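Local coordinates for protein L-Ribose isomerase (Acinetobacter, PDB 4Q0Q) that catalyses the reversible interconversion of the aldose L-ribose and the ketose L-ribulose, probably at the metal ion bound inside its cupin-type barrel, at residues A[114-119]-A[198-203]; A[137-142]-A[177-182]; A[121-126]-A[192-197]; A[51-56]-A[72-77]. All coordinates share one frame; numbering follows the deposited sequence.

Contact 1: A[114-119]-A[198-203]. With CO (cobalt (II) ion), chain B; RUU (alpha-L-ribulofuranose), chain C.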
# COMPACT_ATOMS: atom_id res chain seq x y z
N CYS A 114 -20.87 -9.87 -10.59
CA CYS A 114 -21.32 -10.57 -9.40
C CYS A 114 -22.79 -10.37 -9.83
O CYS A 114 -23.30 -9.25 -9.81
CB CYS A 114 -21.06 -9.78 -8.12
SG CYS A 114 -21.82 -10.58 -6.69
N PRO A 115 -23.47 -11.45 -10.24
CA PRO A 115 -24.86 -11.46 -10.71
C PRO A 115 -26.00 -11.04 -9.78
O PRO A 115 -25.89 -11.11 -8.56
CB PRO A 115 -25.03 -12.90 -11.19
CG PRO A 115 -24.27 -13.65 -10.15
CD PRO A 115 -22.99 -12.84 -10.03
N PRO A 116 -27.13 -10.61 -10.38
CA PRO A 116 -28.34 -10.16 -9.67
C PRO A 116 -28.82 -11.13 -8.60
O PRO A 116 -29.00 -12.32 -8.85
CB PRO A 116 -29.35 -10.02 -10.80
CG PRO A 116 -28.51 -9.53 -11.93
CD PRO A 116 -27.29 -10.44 -11.83
N HIS A 117 -29.04 -10.60 -7.40
CA HIS A 117 -29.50 -11.40 -6.28
C HIS A 117 -29.87 -10.49 -5.13
O HIS A 117 -29.58 -9.30 -5.16
CB HIS A 117 -28.41 -12.37 -5.81
CG HIS A 117 -27.23 -11.69 -5.18
ND1 HIS A 117 -26.26 -11.03 -5.91
CD2 HIS A 117 -26.87 -11.55 -3.88
CE1 HIS A 117 -25.37 -10.51 -5.09
NE2 HIS A 117 -25.71 -10.81 -3.85
N HIS A 118 -30.52 -11.05 -4.12
CA HIS A 118 -30.87 -10.28 -2.94
C HIS A 118 -30.75 -11.19 -1.73
O HIS A 118 -30.69 -12.41 -1.87
CB HIS A 118 -32.29 -9.68 -3.05
CG HIS A 118 -33.39 -10.63 -2.73
ND1 HIS A 118 -33.94 -11.48 -3.67
CD2 HIS A 118 -34.05 -10.88 -1.58
CE1 HIS A 118 -34.88 -12.21 -3.11
NE2 HIS A 118 -34.97 -11.87 -1.84
N HIS A 119 -30.69 -10.60 -0.55
CA HIS A 119 -30.59 -11.36 0.67
C HIS A 119 -31.77 -10.99 1.56
O HIS A 119 -32.18 -9.83 1.61
CB HIS A 119 -29.29 -11.01 1.41
CG HIS A 119 -28.06 -11.16 0.56
ND1 HIS A 119 -27.62 -12.37 0.10
CD2 HIS A 119 -27.19 -10.23 0.09
CE1 HIS A 119 -26.53 -12.20 -0.62
NE2 HIS A 119 -26.25 -10.91 -0.64
N LEU A 198 -32.42 -6.03 -4.43
CA LEU A 198 -31.73 -6.73 -5.50
C LEU A 198 -30.48 -5.94 -5.84
O LEU A 198 -30.52 -4.71 -5.91
CB LEU A 198 -32.62 -6.82 -6.74
CG LEU A 198 -33.77 -7.83 -6.73
CD1 LEU A 198 -34.68 -7.56 -7.92
CD2 LEU A 198 -33.21 -9.24 -6.77
N HIS A 199 -29.36 -6.63 -6.03
CA HIS A 199 -28.13 -5.96 -6.40
C HIS A 199 -27.19 -6.84 -7.21
O HIS A 199 -27.27 -8.07 -7.17
CB HIS A 199 -27.39 -5.42 -5.16
CG HIS A 199 -26.98 -6.48 -4.18
ND1 HIS A 199 -27.88 -7.11 -3.35
CD2 HIS A 199 -25.77 -7.01 -3.89
CE1 HIS A 199 -27.24 -7.99 -2.59
NE2 HIS A 199 -25.95 -7.94 -2.91
N ALA A 200 -26.33 -6.18 -7.97
CA ALA A 200 -25.33 -6.82 -8.81
C ALA A 200 -24.26 -5.78 -9.06
O ALA A 200 -24.47 -4.59 -8.81
CB ALA A 200 -25.96 -7.26 -10.13
N PHE A 201 -23.10 -6.22 -9.54
CA PHE A 201 -22.02 -5.30 -9.84
C PHE A 201 -20.99 -5.92 -10.77
O PHE A 201 -20.88 -7.14 -10.88
CB PHE A 201 -21.37 -4.77 -8.55
CG PHE A 201 -20.76 -5.83 -7.67
CD1 PHE A 201 -19.45 -6.24 -7.86
CD2 PHE A 201 -21.48 -6.37 -6.60
CE1 PHE A 201 -18.85 -7.16 -7.00
CE2 PHE A 201 -20.90 -7.29 -5.73
CZ PHE A 201 -19.58 -7.69 -5.93
N ARG A 202 -20.24 -5.06 -11.45
CA ARG A 202 -19.20 -5.50 -12.36
C ARG A 202 -18.03 -4.54 -12.31
O ARG A 202 -18.12 -3.45 -11.76
CB ARG A 202 -19.72 -5.51 -13.80
CG ARG A 202 -19.79 -4.11 -14.41
CD ARG A 202 -20.00 -4.11 -15.90
NE ARG A 202 -19.86 -2.77 -16.46
CZ ARG A 202 -19.89 -2.50 -17.76
NH1 ARG A 202 -20.06 -3.47 -18.65
NH2 ARG A 202 -19.74 -1.24 -18.18
N CYS A 203 -16.94 -4.97 -12.93
CA CYS A 203 -15.74 -4.17 -13.07
C CYS A 203 -15.85 -3.68 -14.52
O CYS A 203 -16.13 -4.47 -15.43
CB CYS A 203 -14.50 -5.05 -12.91
SG CYS A 203 -12.93 -4.27 -13.39
CO CO B . -24.99 -9.66 -1.96
C1 RUU C . -21.96 -9.51 -2.66
O1 RUU C . -23.15 -8.84 -3.08
C2 RUU C . -22.25 -10.96 -2.34
O2 RUU C . -23.26 -11.05 -1.35
C3 RUU C . -21.04 -11.78 -1.91
O3 RUU C . -20.93 -11.78 -0.49
C4 RUU C . -21.40 -13.18 -2.41
O4 RUU C . -22.26 -13.80 -1.46
C5 RUU C . -22.20 -12.90 -3.68
O5 RUU C . -22.74 -11.58 -3.53
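His117 on one strand, His119 in the loop just beyond it, and His199 on the antiparallel neighbour converge on a cobalt(II) ion, the hallmark of the cupin barrel, where a His-X-His pair, a glutamate and a later histidine share a metal. NE2 of His117, His119 and His199 lie 2.3, 2.2 and 2.2 Å from the cobalt; Glu124 and the sugar oxygens O1 and O2 bring the ligands to six. As an in-register, hydrogen-bonded pair, His117 and His199 leave the sheet on the same face, and with CG of each between its own backbone N and carbonyl carbon (chi1 68° and 61°) the two NE2 atoms reach one metal. The rings meet obliquely, planes 57° apart. Carbonyl groups fix their rotation: ND1 of His117 donates in its ring plane to O of Pro115 at 2.7 Å, ND1 of His199 is hydrogen-bonded to O of His197, and ND1 of His119 to O of Asp242. Between this pair and the Cys114-Phe201 pair the register slips by one residue, a beta bulge, where CD of Pro116 packs 3.8 Å from CB of Ala200. Further along, CB of Cys114 sits over the centre of the Phe201 ring, a CH-pi contact 3.4 Å from the centroid. With SG anti to the backbone N, the Cys114 sulfur reaches past that ring obliquely, to 3.4 Å from O5 of the ribulofuranose.

Contact 2: A[137-142]-A[177-182]. With RUU (alpha-L-ribulofuranose), chain I.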
# COMPACT_ATOMS: atom_id res chain seq x y z
N TYR A 137 -28.71 -1.82 -8.89
CA TYR A 137 -29.61 -2.27 -7.84
C TYR A 137 -31.02 -1.68 -7.91
O TYR A 137 -31.26 -0.70 -8.60
CB TYR A 137 -29.01 -1.93 -6.47
CG TYR A 137 -28.95 -0.45 -6.19
CD1 TYR A 137 -27.95 0.35 -6.74
CD2 TYR A 137 -29.92 0.17 -5.39
CE1 TYR A 137 -27.90 1.72 -6.50
CE2 TYR A 137 -29.88 1.54 -5.14
CZ TYR A 137 -28.87 2.31 -5.70
OH TYR A 137 -28.82 3.66 -5.47
N SER A 138 -31.93 -2.30 -7.16
CA SER A 138 -33.30 -1.84 -7.08
C SER A 138 -33.42 -1.01 -5.82
O SER A 138 -33.18 -1.50 -4.72
CB SER A 138 -34.27 -3.03 -6.98
OG SER A 138 -35.58 -2.56 -6.67
N PRO A 139 -33.80 0.27 -5.95
CA PRO A 139 -33.95 1.16 -4.80
C PRO A 139 -35.15 0.72 -3.97
O PRO A 139 -35.32 1.14 -2.83
CB PRO A 139 -34.16 2.52 -5.45
CG PRO A 139 -34.93 2.17 -6.69
CD PRO A 139 -34.17 0.96 -7.20
N THR A 140 -35.97 -0.14 -4.56
CA THR A 140 -37.15 -0.65 -3.88
C THR A 140 -36.84 -2.00 -3.24
O THR A 140 -36.32 -2.91 -3.89
CB THR A 140 -38.32 -0.88 -4.87
OG1 THR A 140 -38.44 0.24 -5.76
CG2 THR A 140 -39.61 -1.05 -4.09
N PRO A 141 -37.15 -2.15 -1.95
CA PRO A 141 -36.87 -3.44 -1.32
C PRO A 141 -37.99 -4.42 -1.65
O PRO A 141 -39.08 -4.02 -2.07
CB PRO A 141 -36.83 -3.10 0.16
CG PRO A 141 -37.85 -2.01 0.27
CD PRO A 141 -37.54 -1.14 -0.94
N SER A 142 -37.72 -5.71 -1.49
CA SER A 142 -38.75 -6.71 -1.73
C SER A 142 -39.55 -6.81 -0.44
O SER A 142 -39.11 -6.33 0.61
CB SER A 142 -38.11 -8.06 -2.06
OG SER A 142 -37.39 -8.55 -0.94
N LYS A 177 -34.93 -5.47 -13.11
CA LYS A 177 -35.37 -4.70 -11.95
C LYS A 177 -34.31 -3.86 -11.25
O LYS A 177 -34.64 -3.00 -10.43
CB LYS A 177 -36.04 -5.63 -10.93
CG LYS A 177 -37.37 -6.22 -11.40
CD LYS A 177 -37.88 -7.27 -10.42
CE LYS A 177 -39.39 -7.43 -10.48
NZ LYS A 177 -39.90 -7.65 -11.86
N LEU A 178 -33.04 -4.11 -11.55
CA LEU A 178 -31.94 -3.36 -10.93
C LEU A 178 -31.72 -2.10 -11.74
O LEU A 178 -30.71 -1.96 -12.45
CB LEU A 178 -30.67 -4.23 -10.89
CG LEU A 178 -30.75 -5.52 -10.07
CD1 LEU A 178 -31.74 -6.50 -10.68
CD2 LEU A 178 -29.37 -6.15 -10.00
N THR A 179 -32.66 -1.17 -11.62
CA THR A 179 -32.66 0.08 -12.36
C THR A 179 -31.71 1.17 -11.89
O THR A 179 -31.30 2.02 -12.69
CB THR A 179 -34.09 0.68 -12.39
OG1 THR A 179 -34.45 1.12 -11.08
CG2 THR A 179 -35.09 -0.37 -12.86
N SER A 180 -31.37 1.18 -10.61
CA SER A 180 -30.45 2.20 -10.09
C SER A 180 -29.00 1.81 -10.30
O SER A 180 -28.63 0.63 -10.19
CB SER A 180 -30.71 2.45 -8.61
OG SER A 180 -31.93 3.15 -8.43
N TYR A 181 -28.18 2.81 -10.59
CA TYR A 181 -26.76 2.63 -10.85
C TYR A 181 -25.92 3.60 -10.04
O TYR A 181 -26.31 4.75 -9.83
CB TYR A 181 -26.50 2.86 -12.34
CG TYR A 181 -25.05 3.07 -12.74
CD1 TYR A 181 -24.23 1.99 -13.07
CD2 TYR A 181 -24.51 4.35 -12.81
CE1 TYR A 181 -22.91 2.19 -13.49
CE2 TYR A 181 -23.20 4.57 -13.22
CZ TYR A 181 -22.40 3.48 -13.56
OH TYR A 181 -21.12 3.70 -14.00
N VAL A 182 -24.77 3.13 -9.58
CA VAL A 182 -23.82 3.96 -8.85
C VAL A 182 -22.43 3.41 -9.13
O VAL A 182 -22.21 2.20 -9.07
CB VAL A 182 -24.09 3.97 -7.32
CG1 VAL A 182 -23.87 2.60 -6.72
CG2 VAL A 182 -23.19 4.98 -6.65
C1 RUU I . -41.56 -5.42 -5.75
O1 RUU I . -42.01 -4.08 -5.81
C2 RUU I . -40.27 -5.62 -6.54
O2 RUU I . -40.57 -6.03 -7.86
C3 RUU I . -39.32 -6.62 -5.89
O3 RUU I . -38.97 -7.63 -6.83
C4 RUU I . -38.07 -5.83 -5.51
O4 RUU I . -36.97 -6.27 -6.29
C5 RUU I . -38.38 -4.37 -5.85
O5 RUU I . -39.60 -4.35 -6.60
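Tyr137 and Ser180 form the bridge at the end of a strand pair, where the chain after Tyr137 leaves as a loop. Backbone hydrogen bonds come first: this antiparallel pair is bonded in both directions, N of Tyr137 to O of Ser180 and N of Ser180 to O of Tyr137, each at 2.8 Å. Thr179 and Ser180 together face Tyr137, a classic beta bulge, and just before it Leu178 centres an inverse gamma turn. Apolar contact follows from the Tyr137 torsion (chi1 68°), which folds the ring over the partner strand; CB of Ser180 rests on one face, offset toward the rim and 3.4 Å from CZ of Tyr137, while CG1 of Val182 approaches obliquely. Among polar groups, OG of Ser180 has the Pro139 ring packed against it, CD at 3.4 Å. OG of Ser138 donates to a lone pair of O of Thr140 at 2.9 Å, a bond within the departing loop, and the Tyr137 hydroxyl is hydrogen-bonded to O of Pro156. A ribulofuranose remote from the cobalt has its O2 3.2 Å from CE of Lys177. Strand 180-185 forms one margin of the five-stranded sheet, beside 132-137; Leu178 packs on Phe136 and Ala200, and Tyr137 touches His199 and, on strand 191-193 of the other sheet, Met193.

Contact 3: A[121-126]-A[192-197]. With CO (cobalt (II) ion), chain B; RUU (alpha-L-ribulofuranose), chain C.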
# COMPACT_ATOMS: atom_id res chain seq x y z
N ARG A 121 -31.77 -11.67 4.88
CA ARG A 121 -31.23 -11.30 6.18
C ARG A 121 -29.98 -10.43 6.16
O ARG A 121 -29.80 -9.55 7.02
CB ARG A 121 -30.93 -12.57 6.97
CG ARG A 121 -32.03 -13.62 6.90
CD ARG A 121 -31.54 -14.97 7.39
NE ARG A 121 -32.58 -16.00 7.34
CZ ARG A 121 -33.11 -16.49 6.23
NH1 ARG A 121 -32.71 -16.05 5.04
NH2 ARG A 121 -34.04 -17.43 6.30
N LYS A 122 -29.11 -10.66 5.18
CA LYS A 122 -27.84 -9.94 5.07
C LYS A 122 -27.80 -8.55 4.46
O LYS A 122 -28.21 -8.34 3.32
CB LYS A 122 -26.83 -10.82 4.32
CG LYS A 122 -25.42 -10.24 4.24
CD LYS A 122 -24.43 -11.21 3.59
CE LYS A 122 -24.24 -10.92 2.11
NZ LYS A 122 -23.36 -11.94 1.46
N THR A 123 -27.28 -7.60 5.23
CA THR A 123 -27.09 -6.23 4.77
C THR A 123 -25.57 -6.10 4.55
O THR A 123 -24.77 -6.56 5.38
CB THR A 123 -27.56 -5.20 5.82
OG1 THR A 123 -28.99 -5.11 5.79
CG2 THR A 123 -26.98 -3.81 5.52
N GLU A 124 -25.16 -5.51 3.43
CA GLU A 124 -23.75 -5.35 3.12
C GLU A 124 -23.34 -3.91 2.85
O GLU A 124 -24.18 -3.03 2.69
CB GLU A 124 -23.36 -6.24 1.91
CG GLU A 124 -24.50 -6.55 0.94
CD GLU A 124 -24.10 -7.47 -0.22
OE1 GLU A 124 -23.48 -6.99 -1.20
OE2 GLU A 124 -24.41 -8.67 -0.16
N SER A 125 -22.03 -3.68 2.83
CA SER A 125 -21.47 -2.35 2.55
C SER A 125 -20.24 -2.58 1.67
O SER A 125 -19.59 -3.62 1.77
CB SER A 125 -21.07 -1.64 3.84
OG SER A 125 -19.96 -2.26 4.46
N TYR A 126 -19.91 -1.60 0.84
CA TYR A 126 -18.76 -1.71 -0.06
C TYR A 126 -17.71 -0.63 0.11
O TYR A 126 -18.01 0.54 0.34
CB TYR A 126 -19.21 -1.69 -1.52
CG TYR A 126 -20.42 -2.54 -1.82
CD1 TYR A 126 -20.47 -3.87 -1.43
CD2 TYR A 126 -21.52 -2.01 -2.50
CE1 TYR A 126 -21.60 -4.66 -1.69
CE2 TYR A 126 -22.64 -2.77 -2.77
CZ TYR A 126 -22.68 -4.10 -2.37
OH TYR A 126 -23.79 -4.86 -2.64
N VAL A 192 -23.84 1.45 1.51
CA VAL A 192 -24.65 0.40 2.11
C VAL A 192 -25.72 -0.23 1.18
O VAL A 192 -26.45 0.47 0.49
CB VAL A 192 -25.35 0.93 3.40
CG1 VAL A 192 -26.31 -0.11 3.98
CG2 VAL A 192 -24.30 1.31 4.44
N MET A 193 -25.77 -1.55 1.17
CA MET A 193 -26.76 -2.28 0.38
C MET A 193 -27.64 -3.01 1.39
O MET A 193 -27.27 -4.08 1.89
CB MET A 193 -26.09 -3.28 -0.57
CG MET A 193 -27.07 -4.04 -1.50
SD MET A 193 -28.07 -2.97 -2.59
CE MET A 193 -26.82 -2.23 -3.61
N HIS A 194 -28.79 -2.43 1.70
CA HIS A 194 -29.70 -3.02 2.67
C HIS A 194 -30.22 -4.37 2.21
O HIS A 194 -30.35 -4.63 1.01
CB HIS A 194 -30.88 -2.09 2.94
CG HIS A 194 -30.51 -0.87 3.73
ND1 HIS A 194 -29.95 -0.93 4.98
CD2 HIS A 194 -30.61 0.45 3.43
CE1 HIS A 194 -29.72 0.29 5.42
NE2 HIS A 194 -30.11 1.15 4.50
N ARG A 195 -30.51 -5.22 3.19
CA ARG A 195 -31.06 -6.54 2.93
C ARG A 195 -32.38 -6.36 2.19
O ARG A 195 -33.02 -5.31 2.29
CB ARG A 195 -31.30 -7.27 4.26
CG ARG A 195 -32.22 -6.51 5.21
CD ARG A 195 -32.49 -7.30 6.48
NE ARG A 195 -31.31 -7.44 7.32
CZ ARG A 195 -30.96 -6.57 8.27
NH1 ARG A 195 -31.70 -5.50 8.49
NH2 ARG A 195 -29.87 -6.79 9.00
N LYS A 196 -32.77 -7.38 1.43
CA LYS A 196 -34.00 -7.38 0.65
C LYS A 196 -33.98 -6.48 -0.58
O LYS A 196 -35.02 -6.20 -1.17
CB LYS A 196 -35.21 -7.03 1.54
CG LYS A 196 -35.50 -8.10 2.59
CD LYS A 196 -36.74 -7.77 3.40
CE LYS A 196 -37.08 -8.88 4.38
NZ LYS A 196 -36.03 -9.03 5.43
N HIS A 197 -32.79 -6.03 -0.97
CA HIS A 197 -32.65 -5.21 -2.17
C HIS A 197 -31.90 -5.99 -3.21
O HIS A 197 -30.85 -6.57 -2.92
CB HIS A 197 -31.89 -3.92 -1.87
CG HIS A 197 -32.70 -2.88 -1.17
ND1 HIS A 197 -33.47 -1.96 -1.84
CD2 HIS A 197 -32.90 -2.65 0.15
CE1 HIS A 197 -34.10 -1.20 -0.97
NE2 HIS A 197 -33.78 -1.60 0.25
CO CO B . -24.99 -9.66 -1.96
C1 RUU C . -21.96 -9.51 -2.66
O1 RUU C . -23.15 -8.84 -3.08
C2 RUU C . -22.25 -10.96 -2.34
O2 RUU C . -23.26 -11.05 -1.35
C3 RUU C . -21.04 -11.78 -1.91
O3 RUU C . -20.93 -11.78 -0.49
C4 RUU C . -21.40 -13.18 -2.41
O4 RUU C . -22.26 -13.80 -1.46
C5 RUU C . -22.20 -12.90 -3.68
O5 RUU C . -22.74 -11.58 -3.53
O HOH W 1 -27.99 -6.86 1.02
O HOH W 2 -30.33 -3.04 6.72
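Arg195 presents one guanidinium face to Thr123, whose OG1 stands 3.5 Å above the centre of the plane, and an edge to Arg121. There NE donates within the guanidinium plane to O of Arg121, short at 2.6 Å and almost straight (177°), although it meets that carbonyl from 48° out of the carbonyl plane. The Tyr126 ring has OE1 of Glu124 in plane at its edge: the hydroxyl donates to the anti side of OE1 at 2.6 Å, tilted out of the carboxylate plane. CB of Met193 approaches that ring obliquely, 3.5 Å from OH of Tyr126. One face of the His194 ring carries CG1 of Val192. In the backbone, Glu124 and Met193 make a hydrogen-bonded antiparallel pair. OG1 of Thr123 also accepts from N of Arg195 at 3.0 Å and shares a water with ND1 of His194. NH1 of Arg195 continues to O of Ala84 and Asp86 of the second subunit. Glu124, with an unusual chi1 of 26°, extends to put OE2 2.1 Å from the cobalt; its OE1 lies 2.7 Å from the sugar O1. Lys122 NZ donates to O2 of the ribulofuranose at 2.9 Å and to O3. This is consistent with metal and lysine polarising O1 and O2 once the ring has opened, their carbons being those between which isomerisation shifts the carbonyl.

Contact 4: A[51-56]-A[72-77]. With RUU (alpha-L-ribulofuranose), chain D.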
# COMPACT_ATOMS: atom_id res chain seq x y z
N ILE A 51 -15.51 -18.37 -7.87
CA ILE A 51 -16.91 -18.66 -8.13
C ILE A 51 -17.34 -18.39 -9.57
O ILE A 51 -17.10 -17.32 -10.12
CB ILE A 51 -17.80 -17.81 -7.21
CG1 ILE A 51 -17.37 -18.01 -5.75
CG2 ILE A 51 -19.27 -18.18 -7.40
CD1 ILE A 51 -17.98 -16.99 -4.79
N VAL A 52 -17.97 -19.39 -10.18
CA VAL A 52 -18.49 -19.28 -11.55
C VAL A 52 -19.98 -19.56 -11.36
O VAL A 52 -20.35 -20.65 -10.92
CB VAL A 52 -17.85 -20.33 -12.48
CG1 VAL A 52 -18.29 -20.08 -13.91
CG2 VAL A 52 -16.34 -20.27 -12.38
N PHE A 53 -20.83 -18.59 -11.69
CA PHE A 53 -22.27 -18.73 -11.49
C PHE A 53 -23.06 -19.47 -12.58
O PHE A 53 -23.86 -18.87 -13.30
CB PHE A 53 -22.90 -17.36 -11.23
CG PHE A 53 -22.33 -16.63 -10.03
CD1 PHE A 53 -21.19 -15.83 -10.16
CD2 PHE A 53 -22.92 -16.74 -8.78
CE1 PHE A 53 -20.66 -15.16 -9.05
CE2 PHE A 53 -22.39 -16.07 -7.66
CZ PHE A 53 -21.26 -15.28 -7.80
N GLY A 54 -22.84 -20.78 -12.68
CA GLY A 54 -23.56 -21.55 -13.68
C GLY A 54 -22.66 -22.17 -14.73
O GLY A 54 -21.66 -21.58 -15.12
N ALA A 55 -23.04 -23.36 -15.19
CA ALA A 55 -22.29 -24.10 -16.19
C ALA A 55 -22.01 -23.29 -17.46
O ALA A 55 -20.92 -23.38 -18.04
CB ALA A 55 -23.02 -25.38 -16.55
N ASP A 56 -22.99 -22.51 -17.91
CA ASP A 56 -22.81 -21.72 -19.12
C ASP A 56 -21.86 -20.54 -18.92
O ASP A 56 -21.47 -19.88 -19.88
CB ASP A 56 -24.17 -21.22 -19.60
CG ASP A 56 -24.92 -20.47 -18.53
OD1 ASP A 56 -24.42 -19.41 -18.08
OD2 ASP A 56 -26.01 -20.92 -18.13
N GLU A 72 -20.49 -14.06 -15.53
CA GLU A 72 -20.74 -13.98 -14.11
C GLU A 72 -19.83 -14.96 -13.38
O GLU A 72 -20.09 -16.17 -13.29
CB GLU A 72 -22.23 -14.25 -13.83
CG GLU A 72 -23.13 -13.38 -14.73
CD GLU A 72 -24.63 -13.52 -14.44
OE1 GLU A 72 -25.07 -14.56 -13.92
OE2 GLU A 72 -25.37 -12.56 -14.76
N ALA A 73 -18.72 -14.41 -12.89
CA ALA A 73 -17.71 -15.16 -12.15
C ALA A 73 -16.95 -14.14 -11.30
O ALA A 73 -16.86 -12.96 -11.67
CB ALA A 73 -16.75 -15.84 -13.11
N MET A 74 -16.41 -14.59 -10.18
CA MET A 74 -15.67 -13.69 -9.30
C MET A 74 -14.91 -14.48 -8.25
O MET A 74 -15.12 -15.69 -8.08
CB MET A 74 -16.64 -12.76 -8.58
CG MET A 74 -17.39 -13.44 -7.45
SD MET A 74 -18.81 -12.50 -6.85
CE MET A 74 -17.98 -11.18 -5.95
N ILE A 75 -14.04 -13.78 -7.54
CA ILE A 75 -13.27 -14.39 -6.48
C ILE A 75 -13.66 -13.71 -5.18
O ILE A 75 -13.88 -12.50 -5.15
CB ILE A 75 -11.76 -14.23 -6.74
CG1 ILE A 75 -11.33 -15.20 -7.84
CG2 ILE A 75 -10.97 -14.46 -5.44
CD1 ILE A 75 -9.90 -15.08 -8.25
N ILE A 76 -13.77 -14.50 -4.12
CA ILE A 76 -14.11 -13.98 -2.81
C ILE A 76 -13.25 -14.66 -1.75
O ILE A 76 -13.22 -15.88 -1.64
CB ILE A 76 -15.59 -14.22 -2.45
CG1 ILE A 76 -16.50 -13.49 -3.44
CG2 ILE A 76 -15.85 -13.77 -1.02
CD1 ILE A 76 -17.98 -13.71 -3.20
N PHE A 77 -12.53 -13.84 -0.98
CA PHE A 77 -11.70 -14.33 0.10
C PHE A 77 -12.36 -13.85 1.38
O PHE A 77 -12.35 -12.66 1.68
CB PHE A 77 -10.28 -13.76 -0.01
CG PHE A 77 -9.51 -14.27 -1.19
CD1 PHE A 77 -9.24 -15.64 -1.32
CD2 PHE A 77 -9.01 -13.40 -2.15
CE1 PHE A 77 -8.48 -16.12 -2.39
CE2 PHE A 77 -8.26 -13.87 -3.23
CZ PHE A 77 -8.00 -15.23 -3.35
C1 RUU D . -13.61 -17.39 0.89
O1 RUU D . -12.29 -17.85 1.17
C2 RUU D . -14.52 -18.53 0.47
O2 RUU D . -14.47 -18.70 -0.94
C3 RUU D . -15.98 -18.34 0.90
O3 RUU D . -16.77 -17.98 -0.22
C4 RUU D . -16.41 -19.71 1.42
O4 RUU D . -17.08 -20.42 0.39
C5 RUU D . -15.10 -20.43 1.76
O5 RUU D . -14.05 -19.74 1.08
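Ile51 and Met74 pair across two antiparallel strands, with N of Ile51 bonded to O of Met74 at 2.7 Å and N of Met74 to O of Ile51 at 2.8 Å. One step on, Val52 and Ala73 form a non-hydrogen-bonded pair, and N of Phe53 then closes the ladder on O of Glu72 at 3.0 Å. The side chains of Ile51 and Met74 share one face, those of Val52 and Ala73 the other. On the first, with CG of Met74 between its backbone N and carbonyl carbon (chi1 76°), the thioether rises beside the Phe53 ring, and SD meets the ring edge, nearly in plane, 3.8 Å from CZ: a Met-aromatic contact. CG2 of Ile51 lies over one face of that ring toward its rim, while CD1 of Ile51 reaches across to CD1 of Ile76 at 3.6 Å. In the next shell, Phe53 centres an inverse gamma turn just past the strand, and Arg171 ties the turn down, bonding O of Phe53 and making salt bridges to Glu72 and Asp56; the hydroxyl of Tyr175 takes the other Glu72 oxygen. Strand 50-52 edges the six-stranded sheet, with 73-82 between it and 101-108. Helix 248-254 packs on Ile51 and Phe53, helix 19-35 lies against Ile75 and Phe77, and strand 113-118 of the other sheet meets Phe53 and Met74.

Overall arrangement
Contacts 1 and 3, centres 11 Å apart, draw on different sheets yet build one site: three histidines from the first and a glutamate from the second hold the same cobalt ion, and O1 and O2 of the sugar complete its coordination. OH of Tyr126 in contact 3 approaches CD2 of His199 in contact 1 to 3.2 Å. Contact 2 lies outside this centre, nested along the chain within the loops closed by both, and joins them through Ser138, whose N is 3.1 Å from O of Leu198 and whose O is 2.9 Å from ND1 of His197. Contact 4, its centre about 12 Å from that of contact 1, meets it through sulfur: SD of Met74 lies 3.6 Å from SG of Cys114.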